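Local coordinates for chitin elicitor receptor kinase 1 (Arabidopsis thaliana, PDB 4EBY), which probably binds chitin oligomers at the cell surface through its LysM ectodomain and, on chitin-induced dimerization, triggers plant immune signalling, at residues Val83-Tyr89 and Ala114-Ser120; Leu142-Leu148 and Gly182-Gly188. All blocks are in the same frame, centred on the assembly; numbering follows the deposited sequence.

Interaction 1. Residues Val83-Tyr89 and Ala114-Ser120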
loop_
_atom_site.group_PDB
_atom_site.type_symbol
_atom_site.label_atom_id
_atom_site.label_comp_id
_atom_site.label_asym_id
_atom_site.label_seq_id
_atom_site.Cartn_x
_atom_site.Cartn_y
_atom_site.Cartn_z
ATOM N N VAL A 83 -8.926 -17.191 1.069
ATOM C CA VAL A 83 -8.286 -17.800 2.227
ATOM C C VAL A 83 -7.649 -19.151 1.927
ATOM O O VAL A 83 -8.262 -20.016 1.279
ATOM C CB VAL A 83 -9.289 -17.941 3.387
ATOM C CG1 VAL A 83 -8.687 -18.708 4.529
ATOM C CG2 VAL A 83 -9.693 -16.549 3.852
ATOM N N ARG A 84 -6.425 -19.313 2.429
ATOM C CA ARG A 84 -5.670 -20.558 2.304
ATOM C C ARG A 84 -5.448 -21.253 3.655
ATOM O O ARG A 84 -5.786 -20.724 4.725
ATOM C CB ARG A 84 -4.334 -20.265 1.619
ATOM C CG ARG A 84 -4.488 -19.609 0.258
ATOM C CD ARG A 84 -3.258 -18.804 -0.117
ATOM N NE ARG A 84 -2.080 -19.654 -0.256
ATOM C CZ ARG A 84 -1.711 -20.241 -1.390
ATOM N NH1 ARG A 84 -2.431 -20.074 -2.493
ATOM N NH2 ARG A 84 -0.624 -20.997 -1.421
ATOM N N GLN A 85 -4.890 -22.460 3.603
ATOM C CA GLN A 85 -4.726 -23.266 4.800
ATOM C C GLN A 85 -3.990 -22.520 5.903
ATOM O O GLN A 85 -2.938 -21.917 5.671
ATOM C CB GLN A 85 -3.992 -24.571 4.467
ATOM C CG GLN A 85 -4.294 -25.707 5.426
ATOM C CD GLN A 85 -5.670 -26.312 5.195
ATOM O OE1 GLN A 85 -6.616 -26.045 5.940
ATOM N NE2 GLN A 85 -5.787 -27.137 4.155
ATOM N N GLU A 86 -4.575 -22.555 7.096
ATOM C CA GLU A 86 -3.963 -22.013 8.303
ATOM C C GLU A 86 -3.894 -20.490 8.369
ATOM O O GLU A 86 -3.230 -19.939 9.248
ATOM C CB GLU A 86 -2.586 -22.637 8.536
ATOM C CG GLU A 86 -2.678 -24.118 8.915
ATOM C CD GLU A 86 -1.337 -24.730 9.259
ATOM O OE1 GLU A 86 -0.298 -24.171 8.852
ATOM O OE2 GLU A 86 -1.323 -25.779 9.937
ATOM N N ASP A 87 -4.583 -19.809 7.458
ATOM C CA ASP A 87 -4.638 -18.351 7.528
ATOM C C ASP A 87 -5.308 -17.887 8.808
ATOM O O ASP A 87 -6.235 -18.533 9.329
ATOM C CB ASP A 87 -5.365 -17.754 6.315
ATOM C CG ASP A 87 -4.495 -17.691 5.079
ATOM O OD1 ASP A 87 -3.265 -17.872 5.198
ATOM O OD2 ASP A 87 -5.035 -17.433 3.975
ATOM N N THR A 88 -4.819 -16.763 9.325
ATOM C CA THR A 88 -5.426 -16.087 10.450
ATOM C C THR A 88 -5.494 -14.625 10.068
ATOM O O THR A 88 -4.781 -14.191 9.155
ATOM C CB THR A 88 -4.569 -16.199 11.728
ATOM O OG1 THR A 88 -3.278 -15.627 11.483
ATOM C CG2 THR A 88 -4.399 -17.662 12.118
ATOM N N TYR A 89 -6.345 -13.864 10.741
ATOM C CA TYR A 89 -6.401 -12.430 10.472
ATOM C C TYR A 89 -5.048 -11.772 10.706
ATOM O O TYR A 89 -4.633 -10.900 9.931
ATOM C CB TYR A 89 -7.475 -11.763 11.316
ATOM C CG TYR A 89 -8.897 -12.078 10.885
ATOM C CD1 TYR A 89 -9.293 -11.972 9.558
ATOM C CD2 TYR A 89 -9.850 -12.475 11.823
ATOM C CE1 TYR A 89 -10.608 -12.252 9.173
ATOM C CE2 TYR A 89 -11.164 -12.768 11.441
ATOM C CZ TYR A 89 -11.534 -12.649 10.121
ATOM O OH TYR A 89 -12.835 -12.933 9.745
ATOM N N ALA A 114 -12.339 -15.346 14.399
ATOM C CA ALA A 114 -10.901 -15.450 14.220
ATOM C C ALA A 114 -10.427 -16.901 14.235
ATOM O O ALA A 114 -9.400 -17.225 13.649
ATOM C CB ALA A 114 -10.190 -14.650 15.304
ATOM N N THR A 115 -11.181 -17.773 14.910
ATOM C CA THR A 115 -10.804 -19.180 15.044
ATOM C C THR A 115 -11.440 -20.108 13.993
ATOM O O THR A 115 -11.197 -21.314 13.989
ATOM C CB THR A 115 -11.174 -19.698 16.441
ATOM O OG1 THR A 115 -12.570 -19.461 16.675
ATOM C CG2 THR A 115 -10.363 -18.971 17.500
ATOM N N ASN A 116 -12.251 -19.550 13.102
ATOM C CA ASN A 116 -12.890 -20.352 12.064
ATOM C C ASN A 116 -12.960 -19.579 10.764
ATOM O O ASN A 116 -14.018 -19.043 10.419
ATOM C CB ASN A 116 -14.306 -20.758 12.493
ATOM C CG ASN A 116 -14.937 -21.808 11.565
ATOM O OD1 ASN A 116 -14.398 -22.122 10.496
ATOM N ND2 ASN A 116 -16.096 -22.342 11.972
ATOM N N ILE A 117 -11.827 -19.486 10.069
ATOM C CA ILE A 117 -11.793 -18.903 8.739
ATOM C C ILE A 117 -11.532 -20.011 7.723
ATOM O O ILE A 117 -10.390 -20.445 7.537
ATOM C CB ILE A 117 -10.693 -17.837 8.586
ATOM C CG1 ILE A 117 -10.666 -16.894 9.799
ATOM C CG2 ILE A 117 -10.922 -17.050 7.307
ATOM C CD1 ILE A 117 -9.530 -15.872 9.734
ATOM N N PRO A 118 -12.589 -20.467 7.046
ATOM C CA PRO A 118 -12.446 -21.682 6.235
ATOM C C PRO A 118 -11.724 -21.489 4.903
ATOM O O PRO A 118 -11.725 -20.420 4.311
ATOM C CB PRO A 118 -13.903 -22.110 6.008
ATOM C CG PRO A 118 -14.657 -20.831 6.035
ATOM C CD PRO A 118 -13.979 -19.980 7.073
ATOM N N LEU A 119 -11.096 -22.564 4.429
ATOM C CA LEU A 119 -10.489 -22.577 3.114
ATOM C C LEU A 119 -11.479 -22.053 2.073
ATOM O O LEU A 119 -12.650 -22.475 2.041
ATOM C CB LEU A 119 -10.101 -24.023 2.773
ATOM C CG LEU A 119 -8.870 -24.236 1.902
ATOM C CD1 LEU A 119 -7.636 -23.852 2.696
ATOM C CD2 LEU A 119 -8.797 -25.713 1.475
ATOM N N SER A 120 -11.006 -21.113 1.271
ATOM C CA SER A 120 -11.764 -20.512 0.172
ATOM C C SER A 120 -12.836 -19.498 0.575
ATOM O O SER A 120 -13.572 -19.007 -0.279
ATOM C CB SER A 120 -12.318 -21.578 -0.771
ATOM O OG SER A 120 -11.252 -22.102 -1.560
HETATM O O HOH W 1 -7.970 -21.451 6.543
HETATM O O HOH W 2 -7.625 -20.815 8.999
HETATM O O HOH W 3 -7.670 -15.167 12.902
#
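I117 O is met by two waters that link it to the other loop. One lies 2.8 Å from I117 O and also reaches R84 O. The other lies 2.7 Å from D87 O and also reaches I117 O. The contact belongs to the beta-alpha-alpha-beta unit of a LysM domain. Residues 83-89 lead from strand 74-82 into helix 89-96, and residues 114-120 lead from helix 103-109 to strand 122-128. One direct hydrogen bond joins the loops: S120 N donates to V83 O at 3.0 Å. It is fairly straight, 166° at the hydrogen, and continues the pairing of V83 with A121 next to it. A third water bridges Y89 N and A114 O. R84 to D87 form a type II beta turn. The D87 side chain closes back on the turn: R84 N donates to D87 OD2 at 2.8 Å, from above the carboxylate plane. Y81 OH also binds D87 OD2, and R91 forms a salt bridge with OD1. T88 is the N-cap of helix 89-96; its OG1 bonds R91 N. The apolar part centres on I117. I117 CG2 touches V83 CG2 at 3.7 Å. The other branch is extended (chi2 176°) and carries CD1 over the Y89 ring. In this CH-pi contact I117 CD1 lies 3.7 Å from the Y89 ring centroid, almost on the ring normal. Y89 OH is held by F112 O, which fixes the far end of the ring. A114 CA and CB lie beside the CD2-CE2 side of the Y89 ring. At the other end, L119 CD1 presses against the turn backbone, 3.2 Å from Q85 N.

Interaction 2. Residues Leu142-Leu148 and Gly182-Gly188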
loop_
_atom_site.group_PDB
_atom_site.type_symbol
_atom_site.label_atom_id
_atom_site.label_comp_id
_atom_site.label_asym_id
_atom_site.label_seq_id
_atom_site.Cartn_x
_atom_site.Cartn_y
_atom_site.Cartn_z
ATOM N N LEU A 142 -0.280 12.191 -5.817
ATOM C CA LEU A 142 -0.171 10.729 -5.869
ATOM C C LEU A 142 0.634 10.307 -4.657
ATOM O O LEU A 142 1.727 10.838 -4.415
ATOM C CB LEU A 142 0.551 10.286 -7.154
ATOM C CG LEU A 142 0.888 8.794 -7.209
ATOM C CD1 LEU A 142 -0.389 7.952 -7.223
ATOM C CD2 LEU A 142 1.693 8.484 -8.466
ATOM N N PHE A 143 0.086 9.373 -3.882
ATOM C CA PHE A 143 0.655 9.015 -2.581
ATOM C C PHE A 143 0.852 7.541 -2.396
ATOM O O PHE A 143 0.016 6.734 -2.826
ATOM C CB PHE A 143 -0.205 9.561 -1.437
ATOM C CG PHE A 143 -0.059 11.041 -1.283
ATOM C CD1 PHE A 143 0.793 11.559 -0.323
ATOM C CD2 PHE A 143 -0.695 11.900 -2.156
ATOM C CE1 PHE A 143 0.993 12.944 -0.232
ATOM C CE2 PHE A 143 -0.503 13.261 -2.088
ATOM C CZ PHE A 143 0.321 13.791 -1.107
ATOM N N VAL A 144 1.963 7.220 -1.746
ATOM C CA VAL A 144 2.300 5.847 -1.388
ATOM C C VAL A 144 1.807 5.605 0.026
ATOM O O VAL A 144 2.121 6.363 0.948
ATOM C CB VAL A 144 3.823 5.606 -1.390
ATOM C CG1 VAL A 144 4.136 4.147 -1.077
ATOM C CG2 VAL A 144 4.460 6.009 -2.740
ATOM N N THR A 145 1.014 4.558 0.190
ATOM C CA THR A 145 0.670 4.056 1.504
ATOM C C THR A 145 1.848 3.193 1.958
ATOM O O THR A 145 2.108 2.111 1.403
ATOM C CB THR A 145 -0.609 3.220 1.403
ATOM O OG1 THR A 145 -1.681 4.082 0.992
ATOM C CG2 THR A 145 -0.958 2.600 2.741
ATOM N N TYR A 146 2.579 3.693 2.945
ATOM C CA TYR A 146 3.902 3.183 3.264
ATOM C C TYR A 146 3.938 2.655 4.690
ATOM O O TYR A 146 3.956 3.422 5.641
ATOM C CB TYR A 146 4.922 4.331 3.076
ATOM C CG TYR A 146 6.378 3.950 3.243
ATOM C CD1 TYR A 146 7.191 3.758 2.137
ATOM C CD2 TYR A 146 6.949 3.830 4.509
ATOM C CE1 TYR A 146 8.532 3.438 2.271
ATOM C CE2 TYR A 146 8.300 3.498 4.654
ATOM C CZ TYR A 146 9.076 3.303 3.522
ATOM O OH TYR A 146 10.414 2.988 3.621
ATOM N N PRO A 147 3.902 1.328 4.865
ATOM C CA PRO A 147 4.011 0.800 6.232
ATOM C C PRO A 147 5.447 0.943 6.759
ATOM O O PRO A 147 6.413 0.513 6.111
ATOM C CB PRO A 147 3.622 -0.688 6.062
ATOM C CG PRO A 147 2.860 -0.733 4.739
ATOM C CD PRO A 147 3.582 0.275 3.881
ATOM N N LEU A 148 5.571 1.571 7.927
ATOM C CA LEU A 148 6.871 1.829 8.548
ATOM C C LEU A 148 7.518 0.559 9.070
ATOM O O LEU A 148 6.842 -0.310 9.627
ATOM C CB LEU A 148 6.717 2.813 9.707
ATOM C CG LEU A 148 6.352 4.253 9.342
ATOM C CD1 LEU A 148 6.100 5.073 10.617
ATOM C CD2 LEU A 148 7.445 4.905 8.482
ATOM N N GLY A 182 2.699 0.882 11.853
ATOM C CA GLY A 182 1.670 1.694 11.230
ATOM C C GLY A 182 2.099 2.227 9.877
ATOM O O GLY A 182 3.090 1.773 9.302
ATOM N N ILE A 183 1.324 3.175 9.360
ATOM C CA ILE A 183 1.459 3.640 7.990
ATOM C C ILE A 183 1.710 5.151 7.963
ATOM O O ILE A 183 1.233 5.912 8.835
ATOM C CB ILE A 183 0.174 3.315 7.217
ATOM C CG1 ILE A 183 0.219 1.841 6.756
ATOM C CG2 ILE A 183 -0.014 4.231 6.032
ATOM C CD1 ILE A 183 -1.118 1.314 6.360
ATOM N N VAL A 184 2.464 5.583 6.958
ATOM C CA VAL A 184 2.562 7.015 6.638
ATOM C C VAL A 184 2.286 7.157 5.147
ATOM O O VAL A 184 2.423 6.191 4.399
ATOM C CB VAL A 184 3.937 7.632 6.970
ATOM C CG1 VAL A 184 4.152 7.705 8.490
ATOM C CG2 VAL A 184 5.080 6.899 6.239
ATOM N N TYR A 185 1.883 8.358 4.731
ATOM C CA TYR A 185 1.617 8.641 3.328
ATOM C C TYR A 185 2.759 9.482 2.765
ATOM O O TYR A 185 3.091 10.538 3.311
ATOM C CB TYR A 185 0.292 9.383 3.183
ATOM C CG TYR A 185 -0.884 8.602 3.720
ATOM C CD1 TYR A 185 -1.324 7.455 3.085
ATOM C CD2 TYR A 185 -1.556 9.023 4.858
ATOM C CE1 TYR A 185 -2.390 6.736 3.572
ATOM C CE2 TYR A 185 -2.624 8.321 5.348
ATOM C CZ TYR A 185 -3.037 7.177 4.699
ATOM O OH TYR A 185 -4.109 6.471 5.193
ATOM N N VAL A 186 3.362 8.993 1.683
ATOM C CA VAL A 186 4.555 9.613 1.098
ATOM C C VAL A 186 4.256 9.929 -0.365
ATOM O O VAL A 186 3.832 9.042 -1.093
ATOM C CB VAL A 186 5.723 8.596 1.145
ATOM C CG1 VAL A 186 6.991 9.165 0.463
ATOM C CG2 VAL A 186 5.992 8.149 2.602
ATOM N N PRO A 187 4.481 11.177 -0.819
ATOM C CA PRO A 187 4.233 11.458 -2.245
ATOM C C PRO A 187 4.987 10.500 -3.141
ATOM O O PRO A 187 6.144 10.171 -2.865
ATOM C CB PRO A 187 4.812 12.872 -2.427
ATOM C CG PRO A 187 4.648 13.507 -1.085
ATOM C CD PRO A 187 4.911 12.387 -0.082
ATOM N N GLY A 188 4.315 10.018 -4.182
ATOM C CA GLY A 188 4.949 9.121 -5.136
ATOM C C GLY A 188 5.025 9.702 -6.529
ATOM O O GLY A 188 4.366 10.687 -6.859
HETATM O O HOH W 4 4.142 -0.931 9.484
#
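Strands 143-147 and 183-187 pair antiparallel, with axes 4.3 Å apart, and V144 and Y146 each exchange two backbone hydrogen bonds with V186 and V184, respectively. G188 N to L142 O (2.7 Å) and L148 N to G182 O (2.8 Å) extend the ladder at its ends. A water bridges L148 O and G182 O. T145, Y185, P147 and I183 share one face. T145 CG2, anti to the backbone N, packs on I183 CG2 at 3.8 Å. T145 OG1 lies in the plane of the Y185 ring at its edge, 3.8 Å from Y185 CE1, and is hydrogen-bonded to N128 O. V144, Y146, V184 and V186 line the other face. Y146 CB meets V186 CG2 at 4.0 Å, while the Y146 OH is hydrogen-bonded to D152 OD1. L148 crosses V184 at about a right angle, with L148 CD2 3.8 Å from V184 CG2. The F143 ring packs against P187, whose CA lies over one face. These are the two strands of a LysM beta-alpha-alpha-beta unit. Helix 154-161 covers Y146, L148 and V186, helix 165-171 covers V186 and P187, and strand 8-13 pairs with 143-147 along its other edge.

Interaction 1 comes first along the chain, in one LysM domain, and interaction 2 follows in the next. Their centres are about 28 Å apart and their nearest atoms about 13 Å, so they do not touch. Each joins the start and the end of a beta-alpha-alpha-beta unit. In interaction 2 the strands themselves pair. In interaction 1 the join is between loops beyond strands 74-82 and 122-128. All four strands belong to one mixed sheet, with 122-128 and 183-187 outermost. Strands 8-13 and 60-70, between the two pairs, flank helices 20-26 and 40-43 in the chain, consistent with a third such unit. The shared sheet probably holds the modules in a set mutual orientation.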